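Local atomic coordinates of aminotransferase (PDB entry 3IF2), a protein that probably transfers amino groups between amino acids and keto acids, perhaps between valine and pyruvate, using pyridoxal 5'-phosphate as its cofactor. Residues H230-A235 and I240-D245; S146-L151 and E197-L202. All blocks are in the same frame, centred on the assembly; numbering follows the deposited sequence.

Interaction 1: residues H230-A235 and I240-D245. With PLP (pyridoxal-5'-phosphate), chain C.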
# COMPACT_ATOMS: atom_id res chain seq x y z
N HIS A 230 5.89 -20.30 25.97
CA HIS A 230 6.51 -21.50 25.39
C HIS A 230 6.96 -21.18 23.95
O HIS A 230 8.11 -21.46 23.59
CB HIS A 230 5.50 -22.67 25.42
CG HIS A 230 6.11 -24.02 25.24
ND1 HIS A 230 5.46 -25.17 25.62
CD2 HIS A 230 7.32 -24.42 24.76
CE1 HIS A 230 6.22 -26.22 25.35
NE2 HIS A 230 7.35 -25.79 24.83
N LEU A 231 6.08 -20.56 23.15
CA LEU A 231 6.42 -20.18 21.76
C LEU A 231 7.59 -19.20 21.69
O LEU A 231 8.45 -19.34 20.81
CB LEU A 231 5.20 -19.65 20.99
CG LEU A 231 4.09 -20.67 20.65
CD1 LEU A 231 2.85 -19.94 20.19
CD2 LEU A 231 4.55 -21.72 19.62
N ALA A 232 7.63 -18.23 22.61
CA ALA A 232 8.76 -17.29 22.72
C ALA A 232 10.10 -18.03 23.00
O ALA A 232 11.12 -17.64 22.45
CB ALA A 232 8.49 -16.23 23.78
N GLU A 233 10.09 -19.08 23.84
CA GLU A 233 11.32 -19.89 24.11
C GLU A 233 11.74 -20.64 22.86
O GLU A 233 12.89 -20.56 22.45
CB GLU A 233 11.12 -20.96 25.20
CG GLU A 233 10.90 -20.49 26.63
CD GLU A 233 10.76 -21.69 27.60
OE1 GLU A 233 9.94 -22.62 27.34
OE2 GLU A 233 11.48 -21.70 28.64
N ILE A 234 10.78 -21.36 22.26
CA ILE A 234 11.01 -22.13 21.02
C ILE A 234 11.59 -21.21 19.96
O ILE A 234 12.62 -21.53 19.38
CB ILE A 234 9.73 -22.84 20.49
CG1 ILE A 234 9.25 -23.90 21.47
CG2 ILE A 234 10.01 -23.54 19.17
CD1 ILE A 234 7.94 -24.51 21.08
N ALA A 235 10.97 -20.05 19.77
CA ALA A 235 11.48 -19.05 18.80
C ALA A 235 12.91 -18.62 19.10
O ALA A 235 13.75 -18.61 18.20
CB ALA A 235 10.57 -17.83 18.71
N ILE A 240 14.87 -17.40 15.47
CA ILE A 240 13.80 -16.91 14.60
C ILE A 240 12.83 -16.05 15.42
O ILE A 240 12.63 -16.32 16.61
CB ILE A 240 13.06 -18.07 13.86
CG1 ILE A 240 12.48 -19.11 14.83
CG2 ILE A 240 14.01 -18.75 12.86
CD1 ILE A 240 11.48 -20.06 14.19
N PRO A 241 12.24 -15.00 14.81
CA PRO A 241 11.32 -14.19 15.57
C PRO A 241 9.93 -14.79 15.69
O PRO A 241 9.55 -15.68 14.92
CB PRO A 241 11.28 -12.90 14.76
CG PRO A 241 11.46 -13.33 13.40
CD PRO A 241 12.48 -14.41 13.48
N LEU A 242 9.19 -14.26 16.67
CA LEU A 242 7.79 -14.58 16.93
C LEU A 242 6.97 -13.35 16.51
O LEU A 242 7.04 -12.29 17.15
CB LEU A 242 7.61 -14.89 18.41
CG LEU A 242 6.21 -15.15 18.96
CD1 LEU A 242 5.51 -16.24 18.16
CD2 LEU A 242 6.34 -15.52 20.45
N ILE A 243 6.24 -13.49 15.41
CA ILE A 243 5.39 -12.44 14.87
C ILE A 243 4.04 -12.64 15.53
O ILE A 243 3.55 -13.77 15.55
CB ILE A 243 5.24 -12.55 13.33
CG1 ILE A 243 6.62 -12.63 12.64
CG2 ILE A 243 4.46 -11.37 12.80
CD1 ILE A 243 6.55 -12.82 11.17
N ILE A 244 3.44 -11.57 16.07
CA ILE A 244 2.12 -11.65 16.74
C ILE A 244 1.18 -10.58 16.16
O ILE A 244 1.45 -9.38 16.28
CB ILE A 244 2.21 -11.44 18.27
CG1 ILE A 244 3.27 -12.38 18.87
CG2 ILE A 244 0.80 -11.62 18.92
CD1 ILE A 244 3.39 -12.24 20.37
N ASP A 245 0.07 -11.04 15.59
CA ASP A 245 -0.95 -10.20 14.95
C ASP A 245 -2.01 -9.81 15.99
O ASP A 245 -2.82 -10.67 16.36
CB ASP A 245 -1.53 -11.00 13.77
CG ASP A 245 -2.67 -10.32 13.03
OD1 ASP A 245 -3.08 -9.17 13.33
OD2 ASP A 245 -3.13 -10.97 12.06
N1 PLP C . -5.25 -9.70 11.26
C2 PLP C . -6.44 -10.37 11.45
C2A PLP C . -6.48 -11.46 12.47
C3 PLP C . -7.58 -10.00 10.69
O3 PLP C . -8.78 -10.64 10.84
C4 PLP C . -7.47 -8.97 9.72
C4A PLP C . -8.64 -8.81 8.75
O4A PLP C . -9.13 -7.70 8.51
C5 PLP C . -6.22 -8.30 9.55
C6 PLP C . -5.13 -8.69 10.35
C5A PLP C . -5.99 -7.19 8.51
O4P PLP C . -6.31 -5.89 8.97
P PLP C . -5.84 -4.59 8.15
O1P PLP C . -5.02 -4.74 6.89
O2P PLP C . -5.03 -3.88 9.18
O3P PLP C . -7.09 -3.89 7.81

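Interaction 2: residues S146-L151 and E197-L202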
# COMPACT_ATOMS: atom_id res chain seq x y z
N SER A 146 9.79 -21.73 5.76
CA SER A 146 8.38 -21.46 5.99
C SER A 146 8.12 -20.64 7.23
O SER A 146 8.96 -20.59 8.14
CB SER A 146 7.63 -22.79 6.10
OG SER A 146 7.56 -23.41 4.84
N ILE A 147 6.94 -20.01 7.26
CA ILE A 147 6.43 -19.28 8.43
C ILE A 147 5.64 -20.35 9.20
O ILE A 147 4.71 -20.93 8.65
CB ILE A 147 5.50 -18.11 8.02
CG1 ILE A 147 6.21 -17.15 7.03
CG2 ILE A 147 5.02 -17.36 9.24
CD1 ILE A 147 7.55 -16.54 7.50
N LEU A 148 6.04 -20.63 10.44
CA LEU A 148 5.38 -21.66 11.26
C LEU A 148 4.14 -21.07 11.95
O LEU A 148 4.25 -20.10 12.69
CB LEU A 148 6.34 -22.25 12.31
CG LEU A 148 5.82 -23.29 13.32
CD1 LEU A 148 5.09 -24.44 12.65
CD2 LEU A 148 6.95 -23.83 14.16
N LEU A 149 2.97 -21.66 11.67
CA LEU A 149 1.71 -21.31 12.31
C LEU A 149 1.58 -22.39 13.37
O LEU A 149 1.33 -23.54 13.03
CB LEU A 149 0.55 -21.33 11.31
CG LEU A 149 0.66 -20.46 10.05
CD1 LEU A 149 -0.65 -20.51 9.28
CD2 LEU A 149 1.03 -19.03 10.37
N PRO A 150 1.79 -22.06 14.66
CA PRO A 150 1.76 -23.06 15.72
C PRO A 150 0.39 -23.69 16.01
O PRO A 150 0.32 -24.70 16.72
CB PRO A 150 2.29 -22.30 16.92
CG PRO A 150 1.83 -20.96 16.73
CD PRO A 150 1.82 -20.70 15.24
N LEU A 151 -0.67 -23.09 15.50
CA LEU A 151 -2.01 -23.64 15.63
C LEU A 151 -2.91 -23.08 14.52
O LEU A 151 -2.89 -21.88 14.26
CB LEU A 151 -2.58 -23.33 17.03
CG LEU A 151 -4.03 -23.72 17.38
CD1 LEU A 151 -4.19 -23.92 18.87
CD2 LEU A 151 -5.01 -22.68 16.90
N GLU A 197 7.22 -29.09 18.27
CA GLU A 197 8.60 -29.10 18.77
C GLU A 197 9.45 -30.18 18.09
O GLU A 197 10.68 -30.06 18.05
CB GLU A 197 8.58 -29.18 20.31
CG GLU A 197 9.70 -28.48 21.09
CD GLU A 197 9.22 -27.92 22.48
OE1 GLU A 197 8.10 -28.27 22.95
OE2 GLU A 197 9.96 -27.11 23.08
N ASN A 198 8.78 -31.21 17.55
CA ASN A 198 9.39 -32.29 16.77
C ASN A 198 9.25 -32.16 15.24
O ASN A 198 9.71 -33.04 14.51
CB ASN A 198 8.82 -33.66 17.23
CG ASN A 198 9.28 -34.03 18.63
OD1 ASN A 198 10.43 -34.44 18.83
ND2 ASN A 198 8.37 -33.91 19.60
N LEU A 199 8.64 -31.07 14.76
CA LEU A 199 8.51 -30.83 13.31
C LEU A 199 9.92 -30.82 12.66
O LEU A 199 10.79 -30.10 13.14
CB LEU A 199 7.80 -29.50 13.04
CG LEU A 199 7.36 -29.18 11.62
CD1 LEU A 199 6.29 -30.15 11.15
CD2 LEU A 199 6.82 -27.77 11.59
N PRO A 200 10.16 -31.70 11.65
CA PRO A 200 11.47 -31.77 10.97
C PRO A 200 11.98 -30.44 10.41
O PRO A 200 13.18 -30.15 10.52
CB PRO A 200 11.22 -32.78 9.85
CG PRO A 200 10.16 -33.66 10.36
CD PRO A 200 9.27 -32.78 11.18
N ALA A 201 11.08 -29.66 9.80
CA ALA A 201 11.42 -28.33 9.30
C ALA A 201 12.03 -27.44 10.41
O ALA A 201 13.02 -26.73 10.16
CB ALA A 201 10.18 -27.65 8.66
N LEU A 202 11.48 -27.52 11.63
CA LEU A 202 11.96 -26.73 12.78
C LEU A 202 13.34 -27.21 13.25
O LEU A 202 14.25 -26.40 13.41
CB LEU A 202 10.97 -26.76 13.96
CG LEU A 202 11.24 -25.82 15.16
CD1 LEU A 202 11.17 -24.35 14.74
CD2 LEU A 202 10.26 -26.07 16.28

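Interaction 1: residues H230-A235 and I240-D245
The carboxylate of D245 meets the pyridine ring of PLP at its N1 edge, with the two planes turned about 70° apart and the oxygens straddling the ring plane, one toward each face. N1 donates to OD2 of D245 at 2.6 Å and, more weakly, to OD1 of D245 at 3.0 Å. With CG anti to the backbone N (chi1 176°), the group reaches onward from the end of strand 242-245. Y158 OH holds OD2 as well, and the backbone N of A247 holds OD1, which fixes the rotation of the carboxylate.

At the other end of the strand, helix 225-237 packs on L242. Its CD2 methyl presses on the helix backbone, 3.7 Å from A232 N, while its CB faces CB of A235 at 4.2 Å. The backbone bond from I240 N to A235 O (3.2 Å) joins the helix to the start of the segment 240-245.

An alanine in place of D245 would probably leave N1 without its acceptor and deprive Y158 and A247 of their shared partner. Donation from N1 to a carboxylate is consistent with a protonated pyridinium, the electron sink on which PLP-dependent transamination relies.

Interaction 2: residues S146-L151 and E197-L202
L199 and L202, the two leucines that pack on L148, are themselves linked by a weak backbone hydrogen bond from L202 N to L199 O (3.1 Å). L199 occupies the N-cap position of helix 200-203, and the bond spans the first turn; the two side chains on it both reach L148.

L148 divides its two methyl groups between them. Its CD1 lies 3.9 Å from CD2 of L199, the two side chains running past each other in opposite directions, whereas its CD2 meets CD1 of L202 more loosely, at 4.3 Å. Both L148 and L199 hold CG anti to the backbone N (chi1 177° and -170°), an extended setting that carries their branches across the gap between strand and helix. No hydrogen bond crosses this contact, so it rests on apolar packing, continued around L148 by I207, V171 and L196.

Through its backbone, L148 also pairs with A209 of strand 207-213. That strand, which follows helix 200-203 in the chain, lies parallel to strand 142-149, so the segment 197-202 covers the strand beside which the chain next enters the sheet, in keeping with the layered alpha/beta large domain of the class I and II aminotransferases.

How the interactions relate
Both contacts are largely buried and lay helical elements on the same sheet, their centres about 11 Å apart. Interaction 1 lies within one beta-alpha-beta unit and extends from the helix layer to the cofactor, passing from apolar packing to the polar, probably charged, pairing of D245 with PLP. Interaction 2 is wholly apolar across its segments and remote from PLP, with the partly exposed L199 at its outer side. Strand 207-213 stands between their two strands. The two contacts also touch directly: L231 CD2 touches P150 CB at 3.6 Å, I234 packs on L202, and E197 receives a weak hydrogen bond from H230 besides its salt bridge to R237.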